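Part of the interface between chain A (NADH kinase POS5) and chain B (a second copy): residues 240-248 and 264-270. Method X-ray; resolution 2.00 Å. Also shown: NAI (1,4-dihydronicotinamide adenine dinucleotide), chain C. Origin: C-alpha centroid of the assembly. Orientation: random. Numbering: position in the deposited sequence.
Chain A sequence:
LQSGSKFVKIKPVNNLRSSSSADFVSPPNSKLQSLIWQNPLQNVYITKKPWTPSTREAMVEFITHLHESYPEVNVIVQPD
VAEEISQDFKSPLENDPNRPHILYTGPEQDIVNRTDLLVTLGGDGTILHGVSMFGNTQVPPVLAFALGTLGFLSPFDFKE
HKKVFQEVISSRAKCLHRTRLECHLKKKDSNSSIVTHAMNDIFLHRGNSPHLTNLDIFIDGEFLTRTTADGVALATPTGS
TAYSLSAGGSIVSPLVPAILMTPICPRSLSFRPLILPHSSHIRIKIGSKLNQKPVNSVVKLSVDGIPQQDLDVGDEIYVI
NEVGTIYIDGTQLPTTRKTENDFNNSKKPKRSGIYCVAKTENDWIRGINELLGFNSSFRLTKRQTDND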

# COMPACT_ATOMS: atom_id res chain seq x y z
N SER A 240 15.43 6.92 -1.28
CA SER A 240 14.10 6.35 -1.60
C SER A 240 14.12 4.82 -1.62
O SER A 240 13.10 4.17 -1.36
CB SER A 240 13.56 6.89 -2.94
OG SER A 240 14.24 6.33 -4.05
N THR A 241 15.28 4.24 -1.89
CA THR A 241 15.41 2.78 -1.88
C THR A 241 15.83 2.25 -0.50
O THR A 241 16.03 1.04 -0.34
CB THR A 241 16.36 2.30 -2.99
OG1 THR A 241 17.59 3.03 -2.93
CG2 THR A 241 15.71 2.52 -4.36
N ALA A 242 15.93 3.13 0.48
CA ALA A 242 16.39 2.74 1.83
C ALA A 242 15.19 2.64 2.80
O ALA A 242 14.18 2.01 2.44
CB ALA A 242 17.47 3.71 2.33
N TYR A 243 15.26 3.25 3.98
CA TYR A 243 14.14 3.15 4.96
C TYR A 243 12.78 3.51 4.34
O TYR A 243 11.77 2.85 4.60
CB TYR A 243 14.41 4.06 6.18
CG TYR A 243 13.75 3.66 7.50
CD1 TYR A 243 14.17 4.26 8.70
CD2 TYR A 243 12.75 2.68 7.56
CE1 TYR A 243 13.60 3.92 9.91
CE2 TYR A 243 12.16 2.32 8.79
CZ TYR A 243 12.60 2.95 9.96
OH TYR A 243 12.07 2.62 11.18
N SER A 244 12.75 4.56 3.53
CA SER A 244 11.51 5.03 2.91
C SER A 244 10.83 3.91 2.10
O SER A 244 9.60 3.77 2.14
CB SER A 244 11.78 6.25 2.04
OG SER A 244 10.60 6.70 1.41
N LEU A 245 11.64 3.11 1.39
CA LEU A 245 11.13 1.95 0.62
C LEU A 245 10.45 0.94 1.53
O LEU A 245 9.34 0.48 1.25
CB LEU A 245 12.25 1.27 -0.17
CG LEU A 245 11.80 0.33 -1.30
CD1 LEU A 245 11.20 1.15 -2.44
CD2 LEU A 245 12.94 -0.52 -1.81
N SER A 246 11.13 0.59 2.62
CA SER A 246 10.59 -0.34 3.60
C SER A 246 9.26 0.13 4.17
O SER A 246 8.40 -0.68 4.50
CB SER A 246 11.58 -0.52 4.74
OG SER A 246 12.82 -0.95 4.22
N ALA A 247 9.11 1.45 4.31
CA ALA A 247 7.91 2.07 4.84
C ALA A 247 6.83 2.31 3.76
O ALA A 247 5.81 2.96 4.02
CB ALA A 247 8.29 3.39 5.54
N GLY A 248 7.04 1.79 2.55
CA GLY A 248 6.02 1.85 1.48
C GLY A 248 6.19 2.97 0.47
O GLY A 248 5.30 3.20 -0.35
N ILE B 264 6.77 -5.32 9.72
CA ILE B 264 6.97 -3.93 10.14
C ILE B 264 8.21 -3.40 9.41
O ILE B 264 9.34 -3.78 9.74
CB ILE B 264 7.10 -3.79 11.70
CG1 ILE B 264 5.89 -4.42 12.39
CG2 ILE B 264 7.17 -2.30 12.08
CD1 ILE B 264 6.02 -4.59 13.96
N CYS B 265 7.99 -2.57 8.38
CA CYS B 265 9.08 -2.01 7.54
C CYS B 265 10.14 -3.05 7.10
O CYS B 265 11.30 -3.00 7.55
CB CYS B 265 9.72 -0.78 8.21
SG CYS B 265 8.51 0.54 8.59
N PRO B 266 9.76 -3.98 6.20
CA PRO B 266 10.69 -5.01 5.77
C PRO B 266 11.58 -4.57 4.62
O PRO B 266 11.13 -3.78 3.75
CB PRO B 266 9.77 -6.13 5.30
CG PRO B 266 8.61 -5.40 4.72
CD PRO B 266 8.40 -4.24 5.67
N ARG B 267 12.81 -5.10 4.59
CA ARG B 267 13.71 -4.91 3.44
C ARG B 267 13.28 -5.88 2.38
O ARG B 267 13.92 -6.92 2.18
CB ARG B 267 15.18 -5.19 3.78
CG ARG B 267 15.81 -4.28 4.80
CD ARG B 267 15.72 -2.81 4.40
NE ARG B 267 16.32 -2.55 3.10
CZ ARG B 267 16.01 -1.52 2.33
NH1 ARG B 267 15.11 -0.63 2.72
NH2 ARG B 267 16.62 -1.36 1.16
N SER B 268 12.18 -5.54 1.72
CA SER B 268 11.58 -6.38 0.71
C SER B 268 10.56 -5.55 -0.03
O SER B 268 9.94 -4.67 0.56
CB SER B 268 10.89 -7.59 1.34
OG SER B 268 10.38 -8.42 0.32
N LEU B 269 10.37 -5.82 -1.31
CA LEU B 269 9.28 -5.21 -2.03
C LEU B 269 8.03 -6.10 -2.02
O LEU B 269 6.97 -5.67 -2.46
CB LEU B 269 9.69 -4.90 -3.47
CG LEU B 269 10.66 -3.75 -3.72
CD1 LEU B 269 11.04 -3.75 -5.20
CD2 LEU B 269 10.04 -2.40 -3.33
N SER B 270 8.16 -7.32 -1.51
CA SER B 270 7.12 -8.33 -1.72
C SER B 270 6.63 -9.08 -0.48
O SER B 270 6.05 -10.16 -0.60
CB SER B 270 7.61 -9.33 -2.77
OG SER B 270 8.89 -9.81 -2.39
PA NAI C . 22.12 -0.90 8.08
O1A NAI C . 23.06 -1.97 7.63
O2A NAI C . 21.44 -1.15 9.53
O5B NAI C . 20.89 -0.74 7.13
C5B NAI C . 21.15 -0.72 5.81
C4B NAI C . 20.29 -1.72 5.13
O4B NAI C . 19.63 -0.85 4.17
C3B NAI C . 21.36 -2.51 4.38
O3B NAI C . 20.78 -3.71 3.85
C2B NAI C . 21.71 -1.53 3.27
O2B NAI C . 22.22 -2.19 2.12
C1B NAI C . 20.35 -0.94 2.92
N9A NAI C . 20.47 0.43 2.35
C8A NAI C . 21.04 1.50 2.92
N7A NAI C . 20.96 2.54 2.07
C5A NAI C . 20.31 2.14 0.98
C6A NAI C . 19.92 2.75 -0.21
N6A NAI C . 20.17 4.05 -0.47
N1A NAI C . 19.28 2.00 -1.13
C2A NAI C . 19.01 0.72 -0.93
N3A NAI C . 19.36 0.11 0.20
C4A NAI C . 20.01 0.79 1.16
O3 NAI C . 22.84 0.59 8.24
PN NAI C . 23.69 1.28 7.06
O1N NAI C . 24.10 0.26 6.05
O2N NAI C . 24.64 2.16 7.77
O5D NAI C . 22.63 2.24 6.27
C5D NAI C . 21.88 3.22 6.97
C4D NAI C . 20.46 3.25 6.43
O4D NAI C . 19.75 2.15 7.06
C3D NAI C . 19.66 4.46 6.91
O3D NAI C . 19.93 5.60 6.09
C2D NAI C . 18.21 3.95 6.71
O2D NAI C . 17.71 4.40 5.45
C1D NAI C . 18.39 2.41 6.68
N1N NAI C . 17.47 1.83 7.67
C2N NAI C . 16.45 1.02 7.19
C3N NAI C . 15.52 0.45 8.06
C7N NAI C . 14.42 -0.46 7.46
O7N NAI C . 13.59 -1.03 8.16
N7N NAI C . 14.45 -0.58 6.14
C4N NAI C . 15.63 0.70 9.43
C5N NAI C . 16.66 1.52 9.94
C6N NAI C . 17.59 2.10 9.06
O HOH W 1 8.14 -2.55 1.84

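Interfaces between protein copies often rely on a long basic side chain that reaches across to bond to main-chain carbonyls of its neighbour, and this contact in NADH kinase POS5 is a compact example. Chain A contributes a short helix, A:Tyr243 to A:Ser246, with A:Ala242 at its N-cap; chain B turns a corner at B:Ile264 and B:Cys265 before continuing mostly as loop. The backbones come nearest where A:Ser246 CA lies 4.5 Å from B:Cys265 CA. Such proximity permits CA-H...O contacts in both directions: B:Cys265 CA to A:Ser246 O at 3.4 Å, and A:Ser246 CA to B:Pro266 O at 3.5 Å.

B:Arg267 is the chief polar link. Its CA-to-CB bond points away from chain A, but chi1, chi2 and chi3 are all m, and the side chain bends so that its guanidinium reaches the start of the helix. B:Arg267 NH2 donates an almost straight hydrogen bond to A:Thr241 O (2.9 Å, 172°). B:Arg267 NH1 donates to A:Ser246 OG at 2.8 Å and forms a weak hydrogen bond to A:Ala242 O, also at 2.8 Å. All three acceptors lie near the guanidinium plane, where its N-H bonds point, leaving a face free for O4B of the dinucleotide.

A:Ser246 OG is a junction: it accepts from B:Arg267 NH1 and, at 2.5 Å, from NAI N7N, while donating a weak bond to B:Pro266 O at 3.3 Å.

Apolar contacts flank this network. A:Leu245 CD2 meets B:Leu269 CD2 at 3.8 Å, and A:Tyr243 CE2 approaches B:Cys265 CB at 4.0 Å. The cysteine sits at the tyrosine ring's edge, while NAI C3N lies over a face, so one aromatic residue serves both protein partner and ligand.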